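Local atomic coordinates of Bd3459 (Bdellovibrio bacteriovorus, PDB entry 5CEC), a protein that acts as a predatory endopeptidase of the S13 carboxypeptidase family, probably cutting D-alanine peptide bonds in cell-wall peptidoglycan, and is bound by the ankyrin-repeat immunity protein Bd3460. Residues C45-N50 / E377-V382; A69-V74 / A364-G369; G275-D280 / I311-S316; S282-H287 / N303-E308. The protein carries 1 engineered substitution. All coordinates share one frame; numbering follows the deposited sequence.

How the interactions relate
The four contacts nest along the chain like shells: interaction 1 closes the longest loop, interaction 2 lies within it, interaction 3 within that, and interaction 4 is innermost. Their centres lie 11 to 18 Å apart. Interactions 1 and 2 share the large antiparallel sheet, where strands 364-373 and 376-385 are neighbours. Helix 307-322 joins the rest: it carries 311-316 of interaction 3, begins in interaction 4, and packs Leu-314 against both Met-368 and Tyr-379. Cys-45 of interaction 1 is disulfide-bonded to Cys-307 of interaction 4, and Asn-303 reaches Ser-72 of interaction 2. Sequence-distant segments thus build one compact core beside the probable active site.

Interaction 1: C45-N50 / E377-V382; sequences CHMAAN and EIYFAV
Strands 45-48 and 377-382 run antiparallel, their axes 4.6 Å apart at closest approach and 163° between their directions, with Cys-45/Ala-381 and Met-47/Tyr-379 as hydrogen-bonded pairs and His-46/Phe-380 and Ala-48/Ile-378 as the non-hydrogen-bonded pairs. Four backbone bonds join the hydrogen-bonded pairs. A fifth, from Ala-49 N to Glu-377 O at 2.9 Å, is the straightest (173°) and carries the pairing past the strand end, where a water links Asn-50 N to the same carbonyl. On the face of Cys-45 and Met-47, the Met-47 chain lies alongside Tyr-379 and bends at its last torsion (chi3 79°), bringing CE to 4.1 Å from Tyr-379 CD2. Ala-49 packs near the hydroxyl end of this ring: its CB is 3.7 Å from Tyr-379 CZ. The same methyl meets the extended side chain of Glu-377, its CB 3.6 Å from OE1. The tyrosine hydroxyl is held by Asp-318. On the other face, Ile-378 CG2 sits 3.7 Å from Met-47 O, while the Phe-380 ring leads off toward Val-406 and Leu-409. Helix 307-322 covers the tyrosine side and helix 394-411 the phenylalanine side. An N-terminal strand paired with a C-terminal one, in an antiparallel sheet between helices, is characteristic of the transpeptidase domain of penicillin-binding proteins and serine beta-lactamases.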
loop_
_atom_site.group_PDB
_atom_site.type_symbol
_atom_site.label_atom_id
_atom_site.label_comp_id
_atom_site.label_asym_id
_atom_site.label_seq_id
_atom_site.Cartn_x
_atom_site.Cartn_y
_atom_site.Cartn_z
ATOM N N CYS A 45 21.519 -0.157 -0.675
ATOM C CA CYS A 45 22.297 0.272 -1.829
ATOM C C CYS A 45 21.630 1.520 -2.447
ATOM O O CYS A 45 20.464 1.822 -2.188
ATOM C CB CYS A 45 22.530 -0.913 -2.854
ATOM S SG CYS A 45 20.967 -1.655 -3.395
ATOM N N HIS A 46 22.382 2.240 -3.264
ATOM C CA HIS A 46 21.883 3.422 -3.931
ATOM C C HIS A 46 22.679 3.725 -5.204
ATOM O O HIS A 46 23.793 3.246 -5.363
ATOM C CB HIS A 46 21.907 4.627 -2.991
ATOM C CG HIS A 46 23.266 5.130 -2.652
ATOM N ND1 HIS A 46 24.021 4.617 -1.631
ATOM C CD2 HIS A 46 24.016 6.099 -3.230
ATOM C CE1 HIS A 46 25.160 5.278 -1.556
ATOM N NE2 HIS A 46 25.191 6.173 -2.527
ATOM N N MET A 47 22.129 4.554 -6.094
ATOM C CA MET A 47 22.867 4.969 -7.284
ATOM C C MET A 47 22.237 6.261 -7.777
ATOM O O MET A 47 21.013 6.320 -7.916
ATOM C CB MET A 47 22.787 3.914 -8.395
ATOM C CG MET A 47 23.667 4.237 -9.591
ATOM S SD MET A 47 23.490 3.038 -10.902
ATOM C CE MET A 47 21.945 3.706 -11.551
ATOM N N ALA A 48 23.057 7.271 -8.104
ATOM C CA ALA A 48 22.507 8.491 -8.719
ATOM C C ALA A 48 21.917 8.117 -10.083
ATOM O O ALA A 48 22.520 7.341 -10.838
ATOM C CB ALA A 48 23.586 9.543 -8.884
ATOM N N ALA A 49 20.759 8.677 -10.419
ATOM C CA ALA A 49 20.069 8.343 -11.682
ATOM C C ALA A 49 20.874 8.682 -12.924
ATOM O O ALA A 49 20.799 7.991 -13.963
ATOM C CB ALA A 49 18.716 9.041 -11.730
ATOM N N ASN A 50 21.635 9.760 -12.813
ATOM C CA ASN A 50 22.470 10.241 -13.891
ATOM C C ASN A 50 23.900 9.654 -13.898
ATOM O O ASN A 50 24.771 10.147 -14.617
ATOM C CB ASN A 50 22.530 11.777 -13.826
ATOM C CG ASN A 50 23.239 12.292 -12.576
ATOM O OD1 ASN A 50 23.992 11.562 -11.905
ATOM N ND2 ASN A 50 22.978 13.543 -12.231
ATOM N N GLU A 377 18.336 13.166 -8.553
ATOM C CA GLU A 377 17.505 12.017 -8.292
ATOM C C GLU A 377 18.413 10.849 -7.969
ATOM O O GLU A 377 19.345 10.562 -8.713
ATOM C CB GLU A 377 16.677 11.686 -9.526
ATOM C CG GLU A 377 15.810 10.447 -9.406
ATOM C CD GLU A 377 15.139 10.004 -10.707
ATOM O OE1 GLU A 377 15.450 10.511 -11.798
ATOM O OE2 GLU A 377 14.299 9.105 -10.637
ATOM N N ILE A 378 18.159 10.181 -6.853
ATOM C CA ILE A 378 18.966 9.043 -6.422
ATOM C C ILE A 378 18.056 7.843 -6.191
ATOM O O ILE A 378 17.077 7.929 -5.433
ATOM C CB ILE A 378 19.752 9.344 -5.149
ATOM C CG1 ILE A 378 20.570 10.626 -5.276
ATOM C CG2 ILE A 378 20.651 8.165 -4.770
ATOM C CD1 ILE A 378 21.177 11.059 -3.994
ATOM N N TYR A 379 18.373 6.699 -6.809
ATOM C CA TYR A 379 17.653 5.450 -6.522
ATOM C C TYR A 379 18.187 4.803 -5.252
ATOM O O TYR A 379 19.386 4.878 -4.954
ATOM C CB TYR A 379 17.845 4.431 -7.667
ATOM C CG TYR A 379 17.459 4.953 -9.028
ATOM C CD1 TYR A 379 16.185 5.461 -9.260
ATOM C CD2 TYR A 379 18.359 4.950 -10.097
ATOM C CE1 TYR A 379 15.818 5.948 -10.492
ATOM C CE2 TYR A 379 17.995 5.429 -11.336
ATOM C CZ TYR A 379 16.736 5.950 -11.535
ATOM O OH TYR A 379 16.380 6.455 -12.765
ATOM N N PHE A 380 17.304 4.175 -4.485
ATOM C CA PHE A 380 17.732 3.472 -3.291
ATOM C C PHE A 380 16.904 2.226 -3.065
ATOM O O PHE A 380 15.781 2.114 -3.554
ATOM C CB PHE A 380 17.604 4.402 -2.055
ATOM C CG PHE A 380 16.187 4.623 -1.609
ATOM C CD1 PHE A 380 15.591 3.740 -0.732
ATOM C CD2 PHE A 380 15.420 5.666 -2.132
ATOM C CE1 PHE A 380 14.267 3.907 -0.364
ATOM C CE2 PHE A 380 14.106 5.813 -1.781
ATOM C CZ PHE A 380 13.539 4.941 -0.896
ATOM N N ALA A 381 17.469 1.321 -2.284
ATOM C CA ALA A 381 16.730 0.178 -1.743
ATOM C C ALA A 381 17.290 -0.184 -0.392
ATOM O O ALA A 381 18.517 -0.193 -0.197
ATOM C CB ALA A 381 16.726 -1.008 -2.669
ATOM N N VAL A 382 16.381 -0.433 0.552
ATOM C CA VAL A 382 16.758 -0.835 1.917
ATOM C C VAL A 382 16.036 -2.124 2.258
ATOM O O VAL A 382 14.800 -2.169 2.203
ATOM C CB VAL A 382 16.385 0.233 2.981
ATOM C CG1 VAL A 382 16.990 -0.121 4.329
ATOM C CG2 VAL A 382 16.801 1.627 2.552
HETATM O O HOH W 1 20.917 11.800 -10.675
#

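Interaction 2: A69-V74 / A364-G369; sequences ASISKV and AKTLMG
Neither segment has an aromatic ring or a side-chain amide, so the flat groups here are peptide units; the one between Thr-366 and Leu-367 has Ile-71 CG2 over one face, 4.1 Å from Leu-367 N. The rest of the interface is aliphatic and thioether packing. Ile-71 crosses Met-368 obliquely: with CG1 in the crowded position between backbone N and carbonyl carbon (chi1 76°), CB comes 3.6 Å from Met-368 SD and CD1 also lies on the sulfur. The methionine bends at its last torsion (chi3 -82°), so its methyl meets Val-74 tip to tip, CE to CG1 3.9 Å. Thr-366 turns OG1 to Ile-71 CG2, 3.5 Å away, although its polar partner is Leu-68 O. Just ahead of the helix, Ala-69 O is gripped twice, by Ser-72 N and by Ser-72 OG at 2.8 Å. Leu-314 and Met-310 of helix 307-322 also touch Met-368. Ser-70 and Lys-73 fit the SxxK pattern of penicillin-binding proteins; Lys-73 NZ donates to Ser-70 OG at 2.7 Å and also to Asn-253 OD1 and Ser-290 O, and a sulfate is hydrogen-bonded to the serine hydroxyl. Apolar packing therefore seats the helix start on the sheet, while a protonated Lys-73 would favour the ionised form of Ser-70 and a neutral one could take its proton; either is consistent with a nucleophile.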
loop_
_atom_site.group_PDB
_atom_site.type_symbol
_atom_site.label_atom_id
_atom_site.label_comp_id
_atom_site.label_asym_id
_atom_site.label_seq_id
_atom_site.Cartn_x
_atom_site.Cartn_y
_atom_site.Cartn_z
ATOM N N ALA A 69 9.302 -8.814 0.157
ATOM C CA ALA A 69 7.921 -8.428 0.478
ATOM C C ALA A 69 7.346 -7.598 -0.676
ATOM O O ALA A 69 7.681 -7.855 -1.842
ATOM C CB ALA A 69 7.832 -7.706 1.832
ATOM N N SER A 70 6.537 -6.577 -0.388
ATOM C CA SER A 70 5.801 -5.897 -1.443
ATOM C C SER A 70 6.635 -4.958 -2.316
ATOM O O SER A 70 6.098 -4.438 -3.293
ATOM C CB SER A 70 4.556 -5.168 -0.898
ATOM O OG SER A 70 3.539 -6.099 -0.546
ATOM N N ILE A 71 7.929 -4.750 -2.056
ATOM C CA ILE A 71 8.722 -4.095 -3.112
ATOM C C ILE A 71 8.819 -4.957 -4.361
ATOM O O ILE A 71 9.080 -4.441 -5.456
ATOM C CB ILE A 71 10.075 -3.541 -2.655
ATOM C CG1 ILE A 71 11.122 -4.653 -2.462
ATOM C CG2 ILE A 71 9.900 -2.625 -1.473
ATOM C CD1 ILE A 71 12.500 -4.129 -2.073
ATOM N N SER A 72 8.494 -6.240 -4.242
ATOM C CA SER A 72 8.245 -7.073 -5.411
ATOM C C SER A 72 7.327 -6.398 -6.437
ATOM O O SER A 72 7.429 -6.620 -7.636
ATOM C CB SER A 72 7.553 -8.381 -5.010
ATOM O OG SER A 72 8.368 -9.213 -4.246
ATOM N N LYS A 73 6.357 -5.623 -5.936
ATOM C CA LYS A 73 5.382 -4.977 -6.842
ATOM C C LYS A 73 6.027 -3.980 -7.794
ATOM O O LYS A 73 5.477 -3.737 -8.851
ATOM C CB LYS A 73 4.231 -4.362 -6.041
ATOM C CG LYS A 73 3.447 -5.364 -5.211
ATOM C CD LYS A 73 2.225 -4.741 -4.572
ATOM C CE LYS A 73 1.342 -5.761 -3.896
ATOM N NZ LYS A 73 1.943 -6.333 -2.676
ATOM N N VAL A 74 7.182 -3.433 -7.420
ATOM C CA VAL A 74 7.884 -2.547 -8.344
ATOM C C VAL A 74 8.454 -3.353 -9.532
ATOM O O VAL A 74 8.498 -2.870 -10.659
ATOM C CB VAL A 74 8.982 -1.740 -7.653
ATOM C CG1 VAL A 74 9.639 -0.803 -8.649
ATOM C CG2 VAL A 74 8.428 -0.921 -6.492
ATOM N N ALA A 364 11.076 -9.670 6.910
ATOM C CA ALA A 364 11.641 -8.482 6.253
ATOM C C ALA A 364 10.766 -7.262 6.323
ATOM O O ALA A 364 9.546 -7.358 6.265
ATOM C CB ALA A 364 11.960 -8.748 4.774
ATOM N N LYS A 365 11.429 -6.110 6.394
ATOM C CA LYS A 365 10.795 -4.807 6.204
ATOM C C LYS A 365 11.636 -4.125 5.136
ATOM O O LYS A 365 12.879 -4.102 5.245
ATOM C CB LYS A 365 10.777 -3.980 7.495
ATOM C CG LYS A 365 9.836 -2.788 7.437
ATOM C CD LYS A 365 8.387 -3.221 7.715
ATOM C CE LYS A 365 7.398 -2.063 7.600
ATOM N NZ LYS A 365 7.239 -1.727 6.158
ATOM N N THR A 366 10.985 -3.622 4.089
ATOM C CA THR A 366 11.742 -3.146 2.946
ATOM C C THR A 366 11.175 -1.822 2.429
ATOM O O THR A 366 10.021 -1.457 2.659
ATOM C CB THR A 366 11.713 -4.217 1.848
ATOM O OG1 THR A 366 10.369 -4.435 1.430
ATOM C CG2 THR A 366 12.336 -5.514 2.303
ATOM N N LEU A 367 12.003 -1.129 1.651
ATOM C CA LEU A 367 11.634 0.133 0.978
ATOM C C LEU A 367 12.521 0.304 -0.228
ATOM O O LEU A 367 13.735 0.079 -0.117
ATOM C CB LEU A 367 11.800 1.331 1.919
ATOM C CG LEU A 367 11.131 2.620 1.514
ATOM C CD1 LEU A 367 9.623 2.535 1.663
ATOM C CD2 LEU A 367 11.675 3.771 2.302
ATOM N N MET A 368 11.967 0.758 -1.342
ATOM C CA MET A 368 12.796 1.122 -2.484
ATOM C C MET A 368 12.139 2.277 -3.219
ATOM O O MET A 368 10.909 2.433 -3.201
ATOM C CB MET A 368 13.048 -0.065 -3.407
ATOM C CG MET A 368 11.860 -0.513 -4.228
ATOM S SD MET A 368 12.107 -2.030 -5.189
ATOM C CE MET A 368 12.940 -1.374 -6.598
ATOM N N GLY A 369 12.938 3.017 -3.978
ATOM C CA GLY A 369 12.396 4.144 -4.724
ATOM C C GLY A 369 13.474 5.121 -5.102
ATOM O O GLY A 369 14.656 4.761 -5.311
#

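Interaction 3: G275-D280 / I311-S316; sequences GKMQAD and IKVLYS
Ile-311 begins the helical segment 311-316 facing the sheet, as Leu-314 and Tyr-315 also do, and the meeting with 275-280 starts one residue later. Lys-312 bends twice near its end (chi3 73°, chi4 72°) and slides past Met-277 in the opposite direction, so that its CE comes 3.9 Å from the methionine SD, with CB nearly as close. This uses the aliphatic part of the lysine as a partner for sulfur. Val-313 follows, its CG2 4.1 Å from Met-277 CE, and it also touches Val-74, Val-75 and Leu-78, so helix 72-84 packs along this side; Leu-78 touches the methionine too. Ser-316, one turn after Lys-312, completes the seat of Met-277: its OG is 3.6 Å from the methionine CE. That methyl reaches the helix because Met-277 bends at its second torsion (chi2 -75°) and then runs out straight, bringing CE also to 3.7 Å from Lys-312 O. Ser-316 CB is touched by Lys-276 CE at 3.9 Å. Beyond, a water accepts from Lys-276 NZ at 2.8 Å and donates to Ser-316 O, while the same amine forms a salt bridge with Asp-82 of helix 72-84. A buried thioether among aliphatic and hydroxyl groups, flanked by Lys-276 with its water and its salt bridge, thus joins the end of helix 265-277 to helix 307-322 mainly by dispersion.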
loop_
_atom_site.group_PDB
_atom_site.type_symbol
_atom_site.label_atom_id
_atom_site.label_comp_id
_atom_site.label_asym_id
_atom_site.label_seq_id
_atom_site.Cartn_x
_atom_site.Cartn_y
_atom_site.Cartn_z
ATOM N N GLY A 275 16.247 -11.998 -20.107
ATOM C CA GLY A 275 16.448 -11.159 -21.276
ATOM C C GLY A 275 16.620 -9.683 -20.997
ATOM O O GLY A 275 17.358 -9.017 -21.711
ATOM N N LYS A 276 15.972 -9.175 -19.946
ATOM C CA LYS A 276 16.042 -7.750 -19.613
ATOM C C LYS A 276 17.345 -7.388 -18.897
ATOM O O LYS A 276 17.945 -6.343 -19.155
ATOM C CB LYS A 276 14.836 -7.407 -18.728
ATOM C CG LYS A 276 14.689 -5.951 -18.347
ATOM C CD LYS A 276 14.259 -5.074 -19.494
ATOM C CE LYS A 276 14.236 -3.624 -19.062
ATOM N NZ LYS A 276 13.600 -2.759 -20.081
ATOM N N MET A 277 17.761 -8.252 -17.981
ATOM C CA MET A 277 18.814 -7.944 -17.020
ATOM C C MET A 277 19.984 -8.892 -17.076
ATOM O O MET A 277 20.928 -8.692 -16.346
ATOM C CB MET A 277 18.233 -7.980 -15.594
ATOM C CG MET A 277 17.019 -7.108 -15.385
ATOM S SD MET A 277 17.474 -5.373 -15.278
ATOM C CE MET A 277 15.988 -4.638 -14.653
ATOM N N GLN A 278 19.888 -9.939 -17.900
ATOM C CA GLN A 278 20.887 -11.022 -17.917
ATOM C C GLN A 278 20.983 -11.576 -16.490
ATOM O O GLN A 278 22.057 -11.921 -16.008
ATOM C CB GLN A 278 22.241 -10.550 -18.480
ATOM C CG GLN A 278 22.196 -10.161 -19.954
ATOM C CD GLN A 278 21.334 -8.934 -20.217
ATOM O OE1 GLN A 278 21.610 -7.850 -19.688
ATOM N NE2 GLN A 278 20.270 -9.096 -21.012
ATOM N N ALA A 279 19.827 -11.651 -15.824
ATOM C CA ALA A 279 19.718 -12.137 -14.474
ATOM C C ALA A 279 19.296 -13.592 -14.497
ATOM O O ALA A 279 18.720 -14.085 -15.475
ATOM C CB ALA A 279 18.693 -11.310 -13.714
ATOM N N ASP A 280 19.624 -14.297 -13.430
ATOM C CA ASP A 280 19.116 -15.646 -13.252
ATOM C C ASP A 280 18.592 -15.829 -11.823
ATOM O O ASP A 280 18.412 -14.839 -11.090
ATOM C CB ASP A 280 20.196 -16.646 -13.666
ATOM C CG ASP A 280 21.471 -16.507 -12.860
ATOM O OD1 ASP A 280 21.411 -16.111 -11.682
ATOM O OD2 ASP A 280 22.545 -16.804 -13.405
ATOM N N ILE A 311 17.906 -1.733 -7.585
ATOM C CA ILE A 311 18.387 -0.512 -8.233
ATOM C C ILE A 311 18.246 -0.627 -9.753
ATOM O O ILE A 311 17.785 0.300 -10.394
ATOM C CB ILE A 311 19.829 -0.215 -7.853
ATOM C CG1 ILE A 311 19.959 -0.065 -6.323
ATOM C CG2 ILE A 311 20.314 1.023 -8.593
ATOM C CD1 ILE A 311 19.122 1.062 -5.727
ATOM N N LYS A 312 18.612 -1.762 -10.324
ATOM C CA LYS A 312 18.483 -1.960 -11.772
ATOM C C LYS A 312 17.044 -1.876 -12.254
ATOM O O LYS A 312 16.729 -1.275 -13.275
ATOM C CB LYS A 312 19.090 -3.272 -12.227
ATOM C CG LYS A 312 20.603 -3.377 -12.040
ATOM C CD LYS A 312 21.112 -4.762 -12.408
ATOM C CE LYS A 312 21.102 -5.000 -13.909
ATOM N NZ LYS A 312 22.158 -4.242 -14.655
ATOM N N VAL A 313 16.146 -2.420 -11.439
ATOM C CA VAL A 313 14.721 -2.330 -11.733
ATOM C C VAL A 313 14.261 -0.880 -11.735
ATOM O O VAL A 313 13.520 -0.468 -12.649
ATOM C CB VAL A 313 13.915 -3.196 -10.731
ATOM C CG1 VAL A 313 12.428 -2.854 -10.741
ATOM C CG2 VAL A 313 14.126 -4.669 -11.048
ATOM N N LEU A 314 14.682 -0.111 -10.736
ATOM C CA LEU A 314 14.318 1.319 -10.696
ATOM C C LEU A 314 14.845 2.076 -11.926
ATOM O O LEU A 314 14.114 2.864 -12.549
ATOM C CB LEU A 314 14.799 1.977 -9.416
ATOM C CG LEU A 314 13.990 1.508 -8.171
ATOM C CD1 LEU A 314 14.804 1.764 -6.911
ATOM C CD2 LEU A 314 12.608 2.150 -8.093
ATOM N N TYR A 315 16.112 1.844 -12.270
ATOM C CA TYR A 315 16.717 2.490 -13.441
ATOM C C TYR A 315 15.923 2.189 -14.698
ATOM O O TYR A 315 15.577 3.096 -15.489
ATOM C CB TYR A 315 18.144 2.010 -13.624
ATOM C CG TYR A 315 18.775 2.575 -14.847
ATOM C CD1 TYR A 315 18.610 1.970 -16.087
ATOM C CD2 TYR A 315 19.510 3.743 -14.771
ATOM C CE1 TYR A 315 19.186 2.501 -17.213
ATOM C CE2 TYR A 315 20.076 4.302 -15.892
ATOM C CZ TYR A 315 19.924 3.685 -17.137
ATOM O OH TYR A 315 20.457 4.189 -18.260
ATOM N N SER A 316 15.593 0.915 -14.883
ATOM C CA SER A 316 14.863 0.459 -16.066
ATOM C C SER A 316 13.428 0.958 -16.111
ATOM O O SER A 316 12.924 1.308 -17.184
ATOM C CB SER A 316 14.929 -1.067 -16.191
ATOM O OG SER A 316 16.250 -1.508 -16.420
HETATM O O HOH W 2 14.024 -0.033 -19.466
#

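Interaction 4: S282-H287 / N303-E308; sequences SDIEFH and NEATCE
Asn-303 loses more surface to the contact than any other residue, and its flat amide explains why. The amide lies on one face of the Phe-286 ring, the two planes only 8° apart, with ND2 standing 3.5 Å above the ring plane toward its rim; CB adds a CH-pi contact, 4.0 Å from the centroid of that ring. The same side chain works as a backbone surrogate: OD1 accepts from His-287 N at 2.8 Å, a nearly straight bond (172°) whose donor stands above the carbonyl plane. Its NH2 is taken by Asn-288 O and Ser-72 OG, which fixes the rotation of the amide and ties it to the start of helix 72-84, beside the probable SxxK motif, while Phe-286 also stacks with Phe-269.

Glu-304 is next. It forms a hydrogen-bonded antiparallel pair with Glu-285, N to O in both directions, Glu-285 N lying 2.9 Å from Glu-304 O. Strands 284-285, 304-306 and 65-67 form a small antiparallel sheet with 304-306 at its centre. On the glutamate face the two carboxylates stay apart, OE1 of Glu-285 6.3 Å from OE1 of Glu-304; Lys-65, in a salt bridge with Glu-285, would ease their repulsion.

Asp-283 contributes mainly through its carbonyl, which accepts from Thr-306 N at 3.1 Å and takes a CA-H...O contact from Ala-305 CA. Ile-284 CG1 meets Ala-305 CB on the face opposite the glutamates. The Asp-283 carboxylate OD2 is hydrogen-bonded to Asp-280 N, and Thr-306, the N-cap of helix 307-322, has its OG1 hydrogen-bonded to Met-309 N.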
loop_
_atom_site.group_PDB
_atom_site.type_symbol
_atom_site.label_atom_id
_atom_site.label_comp_id
_atom_site.label_asym_id
_atom_site.label_seq_id
_atom_site.Cartn_x
_atom_site.Cartn_y
_atom_site.Cartn_z
ATOM N N SER A 282 19.925 -16.856 -9.125
ATOM C CA SER A 282 20.846 -16.363 -8.112
ATOM C C SER A 282 20.702 -14.843 -7.852
ATOM O O SER A 282 21.077 -14.377 -6.795
ATOM C CB SER A 282 22.289 -16.760 -8.507
ATOM O OG SER A 282 22.845 -15.857 -9.463
ATOM N N ASP A 283 20.178 -14.093 -8.820
ATOM C CA ASP A 283 19.929 -12.649 -8.703
ATOM C C ASP A 283 18.507 -12.336 -8.224
ATOM O O ASP A 283 18.303 -11.391 -7.479
ATOM C CB ASP A 283 20.116 -11.966 -10.052
ATOM C CG ASP A 283 21.489 -12.203 -10.649
ATOM O OD1 ASP A 283 22.460 -11.900 -9.940
ATOM O OD2 ASP A 283 21.596 -12.704 -11.800
ATOM N N ILE A 284 17.542 -13.116 -8.700
ATOM C CA ILE A 284 16.131 -12.855 -8.443
ATOM C C ILE A 284 15.313 -14.122 -8.635
ATOM O O ILE A 284 15.488 -14.822 -9.619
ATOM C CB ILE A 284 15.612 -11.711 -9.363
ATOM C CG1 ILE A 284 14.144 -11.374 -9.071
ATOM C CG2 ILE A 284 15.817 -12.016 -10.847
ATOM C CD1 ILE A 284 13.709 -10.018 -9.598
ATOM N N GLU A 285 14.440 -14.427 -7.675
ATOM C CA GLU A 285 13.628 -15.624 -7.750
ATOM C C GLU A 285 12.241 -15.257 -7.278
ATOM O O GLU A 285 12.026 -14.976 -6.100
ATOM C CB GLU A 285 14.224 -16.736 -6.919
ATOM C CG GLU A 285 13.460 -18.034 -7.008
ATOM C CD GLU A 285 14.009 -19.108 -6.101
ATOM O OE1 GLU A 285 15.244 -19.180 -5.902
ATOM O OE2 GLU A 285 13.195 -19.904 -5.602
ATOM N N PHE A 286 11.317 -15.236 -8.223
ATOM C CA PHE A 286 9.942 -14.894 -7.963
ATOM C C PHE A 286 9.022 -16.112 -8.072
ATOM O O PHE A 286 9.272 -17.056 -8.837
ATOM C CB PHE A 286 9.457 -13.836 -8.971
ATOM C CG PHE A 286 9.641 -12.407 -8.514
ATOM C CD1 PHE A 286 10.793 -11.992 -7.841
ATOM C CD2 PHE A 286 8.656 -11.465 -8.775
ATOM C CE1 PHE A 286 10.929 -10.668 -7.437
ATOM C CE2 PHE A 286 8.811 -10.142 -8.382
ATOM C CZ PHE A 286 9.934 -9.742 -7.718
ATOM N N HIS A 287 7.943 -16.062 -7.308
ATOM C CA HIS A 287 6.871 -17.016 -7.419
ATOM C C HIS A 287 5.507 -16.363 -7.569
ATOM O O HIS A 287 4.545 -17.074 -7.865
ATOM C CB HIS A 287 6.863 -17.938 -6.191
ATOM C CG HIS A 287 8.196 -18.530 -5.890
ATOM N ND1 HIS A 287 8.640 -19.664 -6.524
ATOM C CD2 HIS A 287 9.214 -18.113 -5.100
ATOM C CE1 HIS A 287 9.863 -19.942 -6.124
ATOM N NE2 HIS A 287 10.231 -19.023 -5.248
ATOM N N ASN A 303 9.271 -14.173 -2.618
ATOM C CA ASN A 303 10.096 -13.603 -3.661
ATOM C C ASN A 303 11.359 -13.041 -3.001
ATOM O O ASN A 303 11.297 -12.378 -1.964
ATOM C CB ASN A 303 9.390 -12.430 -4.332
ATOM C CG ASN A 303 8.192 -12.821 -5.168
ATOM O OD1 ASN A 303 7.954 -13.976 -5.489
ATOM N ND2 ASN A 303 7.405 -11.816 -5.530
ATOM N N GLU A 304 12.505 -13.304 -3.626
ATOM C CA GLU A 304 13.775 -12.771 -3.155
ATOM C C GLU A 304 14.549 -12.182 -4.304
ATOM O O GLU A 304 14.440 -12.647 -5.438
ATOM C CB GLU A 304 14.628 -13.845 -2.472
ATOM C CG GLU A 304 13.968 -14.499 -1.263
ATOM C CD GLU A 304 14.953 -15.243 -0.393
ATOM O OE1 GLU A 304 16.076 -15.459 -0.838
ATOM O OE2 GLU A 304 14.582 -15.688 0.698
ATOM N N ALA A 305 15.339 -11.164 -3.993
ATOM C CA ALA A 305 16.283 -10.620 -4.974
ATOM C C ALA A 305 17.367 -9.860 -4.262
ATOM O O ALA A 305 17.293 -9.607 -3.042
ATOM C CB ALA A 305 15.587 -9.686 -5.961
ATOM N N THR A 306 18.388 -9.481 -5.021
ATOM C CA THR A 306 19.460 -8.673 -4.476
ATOM C C THR A 306 19.066 -7.200 -4.434
ATOM O O THR A 306 18.255 -6.728 -5.222
ATOM C CB THR A 306 20.762 -8.851 -5.272
ATOM O OG1 THR A 306 20.616 -8.234 -6.550
ATOM C CG2 THR A 306 21.152 -10.338 -5.440
ATOM N N CYS A 307 19.736 -6.465 -3.560
ATOM C CA CYS A 307 19.558 -5.022 -3.461
ATOM C C CYS A 307 19.988 -4.381 -4.807
ATOM O O CYS A 307 19.306 -3.492 -5.316
ATOM C CB CYS A 307 20.356 -4.490 -2.286
ATOM S SG CYS A 307 19.932 -2.820 -1.793
ATOM N N GLU A 308 21.103 -4.849 -5.396
ATOM C CA GLU A 308 21.529 -4.368 -6.717
ATOM C C GLU A 308 20.440 -4.528 -7.773
ATOM O O GLU A 308 20.187 -3.615 -8.570
ATOM C CB GLU A 308 22.809 -5.067 -7.210
ATOM C CG GLU A 308 24.065 -4.595 -6.522
ATOM C CD GLU A 308 25.341 -5.099 -7.172
ATOM O OE1 GLU A 308 25.285 -5.873 -8.154
ATOM O OE2 GLU A 308 26.424 -4.703 -6.702
HETATM O O HOH W 3 15.254 -17.125 -3.355
#